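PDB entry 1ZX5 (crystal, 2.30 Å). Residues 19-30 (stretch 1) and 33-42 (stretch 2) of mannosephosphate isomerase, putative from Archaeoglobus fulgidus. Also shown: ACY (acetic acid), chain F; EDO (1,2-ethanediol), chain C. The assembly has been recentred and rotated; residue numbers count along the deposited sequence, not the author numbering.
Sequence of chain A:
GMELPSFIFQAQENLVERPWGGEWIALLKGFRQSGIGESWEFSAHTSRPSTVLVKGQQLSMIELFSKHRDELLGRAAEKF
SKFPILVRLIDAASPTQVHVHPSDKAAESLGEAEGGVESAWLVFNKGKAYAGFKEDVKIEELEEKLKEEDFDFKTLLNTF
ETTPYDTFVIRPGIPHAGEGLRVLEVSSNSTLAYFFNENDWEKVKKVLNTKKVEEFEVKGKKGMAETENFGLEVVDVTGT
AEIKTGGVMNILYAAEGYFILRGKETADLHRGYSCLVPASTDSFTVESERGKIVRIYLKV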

ATOM      1  N   PRO A  19     -16.626   6.565  -4.317  1.00 27.36           N
ATOM      2  CA  PRO A  19     -18.018   6.297  -3.951  1.00 27.86           C
ATOM      3  C   PRO A  19     -18.115   5.157  -2.932  1.00 27.89           C
ATOM      4  O   PRO A  19     -19.047   5.128  -2.129  1.00 28.54           O
ATOM      5  CB  PRO A  19     -18.688   5.927  -5.295  1.00 27.57           C
ATOM      6  CG  PRO A  19     -17.565   5.443  -6.177  1.00 28.34           C
ATOM      7  CD  PRO A  19     -16.343   6.245  -5.736  1.00 27.89           C
ATOM      8  N   TRP A  20     -17.133   4.260  -2.933  1.00 27.52           N
ATOM      9  CA  TRP A  20     -17.086   3.165  -1.963  1.00 27.22           C
ATOM     10  C   TRP A  20     -16.358   3.485  -0.632  1.00 27.15           C
ATOM     11  O   TRP A  20     -16.218   2.602   0.230  1.00 26.87           O
ATOM     12  CB  TRP A  20     -16.492   1.919  -2.618  1.00 26.52           C
ATOM     13  CG  TRP A  20     -15.273   2.185  -3.446  1.00 27.09           C
ATOM     14  CD1 TRP A  20     -15.226   2.306  -4.806  1.00 25.73           C
ATOM     15  CD2 TRP A  20     -13.913   2.355  -2.977  1.00 25.83           C
ATOM     16  NE1 TRP A  20     -13.928   2.538  -5.216  1.00 26.97           N
ATOM     17  CE2 TRP A  20     -13.101   2.563  -4.122  1.00 26.57           C
ATOM     18  CE3 TRP A  20     -13.305   2.340  -1.708  1.00 26.15           C
ATOM     19  CZ2 TRP A  20     -11.706   2.765  -4.039  1.00 25.80           C
ATOM     20  CZ3 TRP A  20     -11.916   2.540  -1.618  1.00 25.48           C
ATOM     21  CH2 TRP A  20     -11.135   2.741  -2.780  1.00 25.81           C
ATOM     22  N   GLY A  21     -15.885   4.723  -0.466  1.00 26.65           N
ATOM     23  CA  GLY A  21     -15.180   5.100   0.764  1.00 26.48           C
ATOM     24  C   GLY A  21     -16.144   5.457   1.883  1.00 26.40           C
ATOM     25  O   GLY A  21     -17.194   6.019   1.626  1.00 26.90           O
ATOM     26  N   GLY A  22     -15.790   5.149   3.126  1.00 26.37           N
ATOM     27  CA  GLY A  22     -16.644   5.474   4.269  1.00 26.51           C
ATOM     28  C   GLY A  22     -16.101   6.671   5.034  1.00 27.10           C
ATOM     29  O   GLY A  22     -15.699   7.656   4.421  1.00 27.26           O
ATOM     30  N   GLU A  23     -16.063   6.570   6.367  1.00 26.96           N
ATOM     31  CA  GLU A  23     -15.648   7.668   7.247  1.00 27.75           C
ATOM     32  C   GLU A  23     -14.275   7.509   7.879  1.00 27.09           C
ATOM     33  O   GLU A  23     -13.772   8.451   8.502  1.00 27.19           O
ATOM     34  CB  GLU A  23     -16.684   7.882   8.359  1.00 26.96           C
ATOM     35  CG  GLU A  23     -17.986   8.438   7.846  1.00 29.16           C
ATOM     36  CD  GLU A  23     -19.016   8.682   8.942  1.00 30.10           C
ATOM     37  OE1 GLU A  23     -20.093   8.052   8.880  1.00 35.61           O
ATOM     38  OE2 GLU A  23     -18.773   9.524   9.828  1.00 31.76           O
ATOM     39  N   TRP A  24     -13.684   6.323   7.739  1.00 26.89           N
ATOM     40  CA  TRP A  24     -12.498   5.922   8.528  1.00 26.63           C
ATOM     41  C   TRP A  24     -11.283   6.813   8.276  1.00 26.39           C
ATOM     42  O   TRP A  24     -10.636   7.281   9.213  1.00 27.11           O
ATOM     43  CB  TRP A  24     -12.155   4.436   8.256  1.00 26.10           C
ATOM     44  CG  TRP A  24     -10.852   3.938   8.863  1.00 26.24           C
ATOM     45  CD1 TRP A  24     -10.535   3.861  10.212  1.00 25.75           C
ATOM     46  CD2 TRP A  24      -9.717   3.391   8.157  1.00 24.90           C
ATOM     47  NE1 TRP A  24      -9.274   3.326  10.368  1.00 24.95           N
ATOM     48  CE2 TRP A  24      -8.753   3.022   9.137  1.00 24.84           C
ATOM     49  CE3 TRP A  24      -9.426   3.172   6.799  1.00 26.03           C
ATOM     50  CZ2 TRP A  24      -7.513   2.464   8.798  1.00 26.08           C
ATOM     51  CZ3 TRP A  24      -8.189   2.625   6.451  1.00 25.24           C
ATOM     52  CH2 TRP A  24      -7.247   2.272   7.453  1.00 27.40           C
ATOM     53  N   ILE A  25     -10.973   7.047   7.005  1.00 26.30           N
ATOM     54  CA  ILE A  25      -9.785   7.826   6.655  1.00 25.92           C
ATOM     55  C   ILE A  25      -9.852   9.280   7.167  1.00 25.69           C
ATOM     56  O   ILE A  25      -8.926   9.726   7.844  1.00 25.75           O
ATOM     57  CB  ILE A  25      -9.461   7.747   5.150  1.00 25.76           C
ATOM     58  CG1 ILE A  25      -8.956   6.331   4.821  1.00 25.97           C
ATOM     59  CG2 ILE A  25      -8.417   8.830   4.769  1.00 25.10           C
ATOM     60  CD1 ILE A  25      -8.787   6.063   3.354  1.00 24.93           C
ATOM     61  N   ALA A  26     -10.934   9.997   6.868  1.00 25.00           N
ATOM     62  CA  ALA A  26     -11.066  11.377   7.351  1.00 26.13           C
ATOM     63  C   ALA A  26     -10.904  11.429   8.872  1.00 26.67           C
ATOM     64  O   ALA A  26     -10.259  12.335   9.404  1.00 26.96           O
ATOM     65  CB  ALA A  26     -12.398  11.984   6.934  1.00 25.06           C
ATOM     66  N   LEU A  27     -11.464  10.436   9.562  1.00 27.79           N
ATOM     67  CA  LEU A  27     -11.366  10.360  11.014  1.00 28.95           C
ATOM     68  C   LEU A  27      -9.924  10.155  11.481  1.00 28.61           C
ATOM     69  O   LEU A  27      -9.497  10.810  12.426  1.00 28.82           O
ATOM     70  CB  LEU A  27     -12.295   9.284  11.577  1.00 29.88           C
ATOM     71  CG  LEU A  27     -12.802   9.620  12.982  1.00 34.29           C
ATOM     72  CD1 LEU A  27     -13.968  10.627  12.900  1.00 36.69           C
ATOM     73  CD2 LEU A  27     -13.215   8.346  13.744  1.00 38.19           C
ATOM     74  N   LEU A  28      -9.174   9.276  10.809  1.00 28.13           N
ATOM     75  CA  LEU A  28      -7.730   9.160  11.053  1.00 27.99           C
ATOM     76  C   LEU A  28      -7.046  10.511  10.945  1.00 28.01           C
ATOM     77  O   LEU A  28      -6.183  10.821  11.754  1.00 28.94           O
ATOM     78  CB  LEU A  28      -7.061   8.197  10.067  1.00 27.49           C
ATOM     79  CG  LEU A  28      -7.289   6.699  10.271  1.00 27.75           C
ATOM     80  CD1 LEU A  28      -6.610   5.929   9.163  1.00 26.06           C
ATOM     81  CD2 LEU A  28      -6.814   6.258  11.651  1.00 27.01           C
ATOM     82  N   LYS A  29      -7.442  11.305   9.950  1.00 27.60           N
ATOM     83  CA  LYS A  29      -6.820  12.597   9.677  1.00 27.22           C
ATOM     84  C   LYS A  29      -7.500  13.759  10.410  1.00 27.50           C
ATOM     85  O   LYS A  29      -7.279  14.922  10.059  1.00 28.19           O
ATOM     86  CB  LYS A  29      -6.781  12.877   8.166  1.00 26.65           C
ATOM     87  CG  LYS A  29      -6.214  11.740   7.313  1.00 25.69           C
ATOM     88  CD  LYS A  29      -4.760  11.456   7.639  1.00 24.14           C
ATOM     89  CE  LYS A  29      -4.178  10.399   6.712  1.00 25.07           C
ATOM     90  NZ  LYS A  29      -2.717  10.243   7.010  1.00 26.00           N
ATOM     91  N   GLY A  30      -8.338  13.444  11.400  1.00 27.28           N
ATOM     92  CA  GLY A  30      -8.876  14.450  12.320  1.00 25.74           C
ATOM     93  C   GLY A  30     -10.118  15.212  11.893  1.00 25.82           C
ATOM     94  O   GLY A  30     -10.403  16.270  12.454  1.00 26.14           O
TER
HETATM   95  C   ACY F 503      -1.614  13.673   6.265  1.00 49.78           C
HETATM   96  O   ACY F 503      -2.511  14.485   6.619  1.00 50.29           O
HETATM   97  OXT ACY F 503      -1.835  12.559   5.755  1.00 48.77           O
HETATM   98  CH3 ACY F 503      -0.183  14.072   6.469  1.00 49.97           C
HETATM   99  C1  EDO C 800      -6.162   1.329  12.814  1.00 44.06           C
HETATM  100  O1  EDO C 800      -7.465   1.942  12.729  1.00 43.78           O
HETATM  101  C2  EDO C 800      -5.253   1.878  11.707  1.00 42.94           C
HETATM  102  O2  EDO C 800      -4.671   3.121  12.103  1.00 41.58           O
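Stretch 2, residues 33-42: QSGIGESWEF

The firmest link between the two stretches is a salt bridge: Lys29 NZ lies 2.9 Å from Glu41 OE2. Lys29 is the first residue past helix 24-28 to leave helical torsions, and its CA-to-CB bond points toward stretch 2. Its long chain, extended at chi3 and chi4, carries the ammonium group to the carboxylate, a reach that suits lysine in this buried setting. The same carboxylate oxygen, Glu41 OE2, accepts a 2.6 Å hydrogen bond from Ser39 OG, while Lys29 NZ also donates to OXT of the bound acetic acid at 2.8 Å.

At the other end the contact is made by backbone. Gly35 N sits 3.3 Å from Gly21 O and 3.1 Å from Gly22 O; both hydrogen bonds are weak, their angles near 125° showing that one N-H is shared between two carbonyls. The CA-H of Ser34 adds a contact to the second of these, with Ser34 CA 3.3 Å from Gly22 O. Gly35 has a positive phi of 85°, which favours glycine.

Waters fill the gap between the helix start and stretch 2. Water 1 accepts from Ala26 N at 3.0 Å and lies 2.7 Å from Gln33 O; water 3 accepts from Ile25 N at 2.9 Å and lies 2.7 Å from Ile36 O. These amides belong to the first turn of the helix, where no preceding helical carbonyl is available to them. Water 2 similarly joins Glu23 O, 2.6 Å away, to Gln33 N, 3.0 Å away.

Stretch 2 runs from a loop into a strand that begins at Ile36. The helix and strand directions diverge by 52°, with their axes 7.9 Å apart at closest approach. Ile25 fills much of the space between them: its CG2 meets Ile36 CG2 at 3.7 Å, and its CD1 lies 3.5 Å from Gly37 O. A branched, apolar side chain is well placed to cover both a neighbouring isoleucine and the strand backbone. The small Ala26 lets the chain come close, its CB 3.5 Å from Gln33 O.

The closest CA pair is Gly21 CA to Gly37 CA at 3.9 Å, and neither position has room for a CB. A CB on Gly21 would fall 2.4 Å from Ile36 C, and one on Gly37 would fall 2.9 Å from Trp20 CZ3. The Trp20 side chain starts away from stretch 2, but its ring returns, placing CZ3 3.6 Å from Gly37 O and presenting its edge to Glu38, with CH2 3.8 Å from OE2.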

ATOM      1  N   GLN A  33     -15.867  13.212   7.457  1.00 25.74           N
ATOM      2  CA  GLN A  33     -16.219  13.247   6.041  1.00 24.73           C
ATOM      3  C   GLN A  33     -16.396  11.827   5.533  1.00 24.46           C
ATOM      4  O   GLN A  33     -15.480  11.000   5.656  1.00 24.55           O
ATOM      5  CB  GLN A  33     -15.120  13.933   5.218  1.00 24.60           C
ATOM      6  CG  GLN A  33     -15.492  14.160   3.744  1.00 23.19           C
ATOM      7  CD  GLN A  33     -16.785  14.918   3.598  1.00 22.73           C
ATOM      8  OE1 GLN A  33     -16.917  16.037   4.092  1.00 23.86           O
ATOM      9  NE2 GLN A  33     -17.762  14.307   2.934  1.00 21.71           N
ATOM     10  N   SER A  34     -17.559  11.541   4.957  1.00 23.48           N
ATOM     11  CA  SER A  34     -17.740  10.279   4.225  1.00 23.63           C
ATOM     12  C   SER A  34     -17.238  10.404   2.773  1.00 23.75           C
ATOM     13  O   SER A  34     -17.045  11.512   2.265  1.00 24.17           O
ATOM     14  CB  SER A  34     -19.203   9.832   4.252  1.00 22.56           C
ATOM     15  OG  SER A  34     -20.031  10.860   3.758  1.00 22.90           O
ATOM     16  N   GLY A  35     -17.031   9.263   2.120  1.00 23.89           N
ATOM     17  CA  GLY A  35     -16.655   9.221   0.712  1.00 23.61           C
ATOM     18  C   GLY A  35     -15.174   9.359   0.413  1.00 23.96           C
ATOM     19  O   GLY A  35     -14.798   9.634  -0.728  1.00 24.39           O
ATOM     20  N   ILE A  36     -14.320   9.169   1.416  1.00 23.69           N
ATOM     21  CA  ILE A  36     -12.886   9.170   1.165  1.00 23.96           C
ATOM     22  C   ILE A  36     -12.440   7.718   1.098  1.00 24.30           C
ATOM     23  O   ILE A  36     -12.497   6.998   2.113  1.00 24.25           O
ATOM     24  CB  ILE A  36     -12.070   9.885   2.283  1.00 24.10           C
ATOM     25  CG1 ILE A  36     -12.602  11.308   2.581  1.00 24.66           C
ATOM     26  CG2 ILE A  36     -10.562   9.842   1.967  1.00 22.89           C
ATOM     27  CD1 ILE A  36     -12.367  12.353   1.513  1.00 22.97           C
ATOM     28  N   GLY A  37     -11.996   7.285  -0.083  1.00 23.74           N
ATOM     29  CA  GLY A  37     -11.551   5.907  -0.246  1.00 23.64           C
ATOM     30  C   GLY A  37     -10.074   5.646   0.042  1.00 24.30           C
ATOM     31  O   GLY A  37      -9.705   4.517   0.388  1.00 23.57           O
ATOM     32  N   GLU A  38      -9.226   6.679  -0.113  1.00 24.01           N
ATOM     33  CA  GLU A  38      -7.775   6.500  -0.108  1.00 24.68           C
ATOM     34  C   GLU A  38      -7.044   7.676   0.505  1.00 24.36           C
ATOM     35  O   GLU A  38      -7.490   8.810   0.415  1.00 24.61           O
ATOM     36  CB  GLU A  38      -7.235   6.261  -1.529  1.00 24.28           C
ATOM     37  CG  GLU A  38      -8.127   5.334  -2.378  1.00 26.05           C
ATOM     38  CD  GLU A  38      -7.541   5.001  -3.737  1.00 27.63           C
ATOM     39  OE1 GLU A  38      -6.311   5.182  -3.936  1.00 30.20           O
ATOM     40  OE2 GLU A  38      -8.327   4.557  -4.609  1.00 31.86           O
ATOM     41  N   SER A  39      -5.916   7.378   1.141  1.00 24.25           N
ATOM     42  CA  SER A  39      -4.932   8.376   1.520  1.00 24.06           C
ATOM     43  C   SER A  39      -3.585   7.904   1.016  1.00 23.95           C
ATOM     44  O   SER A  39      -3.147   6.822   1.390  1.00 24.53           O
ATOM     45  CB  SER A  39      -4.852   8.521   3.041  1.00 23.31           C
ATOM     46  OG  SER A  39      -3.751   9.346   3.359  1.00 21.45           O
ATOM     47  N   TRP A  40      -2.936   8.722   0.192  1.00 23.97           N
ATOM     48  CA  TRP A  40      -1.659   8.390  -0.424  1.00 24.26           C
ATOM     49  C   TRP A  40      -0.549   8.978   0.434  1.00 25.17           C
ATOM     50  O   TRP A  40      -0.467  10.197   0.620  1.00 25.20           O
ATOM     51  CB  TRP A  40      -1.601   8.923  -1.869  1.00 24.44           C
ATOM     52  CG  TRP A  40      -2.535   8.186  -2.848  1.00 24.41           C
ATOM     53  CD1 TRP A  40      -3.728   7.571  -2.551  1.00 23.64           C
ATOM     54  CD2 TRP A  40      -2.349   8.021  -4.267  1.00 24.53           C
ATOM     55  NE1 TRP A  40      -4.281   7.027  -3.690  1.00 24.21           N
ATOM     56  CE2 TRP A  40      -3.457   7.281  -4.754  1.00 23.89           C
ATOM     57  CE3 TRP A  40      -1.350   8.419  -5.171  1.00 24.71           C
ATOM     58  CZ2 TRP A  40      -3.595   6.932  -6.107  1.00 24.53           C
ATOM     59  CZ3 TRP A  40      -1.487   8.068  -6.518  1.00 24.22           C
ATOM     60  CH2 TRP A  40      -2.602   7.335  -6.971  1.00 24.38           C
ATOM     61  N   GLU A  41       0.283   8.099   0.990  1.00 25.53           N
ATOM     62  CA  GLU A  41       1.281   8.491   1.972  1.00 25.48           C
ATOM     63  C   GLU A  41       2.656   8.511   1.315  1.00 25.71           C
ATOM     64  O   GLU A  41       3.189   7.465   0.962  1.00 25.88           O
ATOM     65  CB  GLU A  41       1.265   7.512   3.157  1.00 25.55           C
ATOM     66  CG  GLU A  41      -0.126   7.253   3.775  1.00 25.65           C
ATOM     67  CD  GLU A  41      -0.554   8.346   4.750  1.00 27.44           C
ATOM     68  OE1 GLU A  41       0.302   8.880   5.471  1.00 29.67           O
ATOM     69  OE2 GLU A  41      -1.750   8.678   4.814  1.00 27.28           O
ATOM     70  N   PHE A  42       3.229   9.708   1.168  1.00 25.71           N
ATOM     71  CA  PHE A  42       4.533   9.914   0.515  1.00 26.07           C
ATOM     72  C   PHE A  42       4.530   9.443  -0.925  1.00 26.60           C
ATOM     73  O   PHE A  42       5.491   8.845  -1.403  1.00 26.82           O
ATOM     74  CB  PHE A  42       5.684   9.304   1.344  1.00 25.63           C
ATOM     75  CG  PHE A  42       5.763   9.878   2.717  1.00 25.93           C
ATOM     76  CD1 PHE A  42       6.201  11.193   2.906  1.00 24.74           C
ATOM     77  CD2 PHE A  42       5.323   9.147   3.818  1.00 25.75           C
ATOM     78  CE1 PHE A  42       6.246  11.764   4.186  1.00 24.08           C
ATOM     79  CE2 PHE A  42       5.373   9.698   5.101  1.00 26.93           C
ATOM     80  CZ  PHE A  42       5.833  11.014   5.282  1.00 25.02           C
TER
HETATM   81  O   HOH W   1     -13.418   9.359   5.283  1.00 18.16           O
HETATM   82  O   HOH W   2     -14.886  10.795   9.016  1.00 29.42           O
HETATM   83  O   HOH W   3     -12.806   6.574   4.762  1.00 19.18           O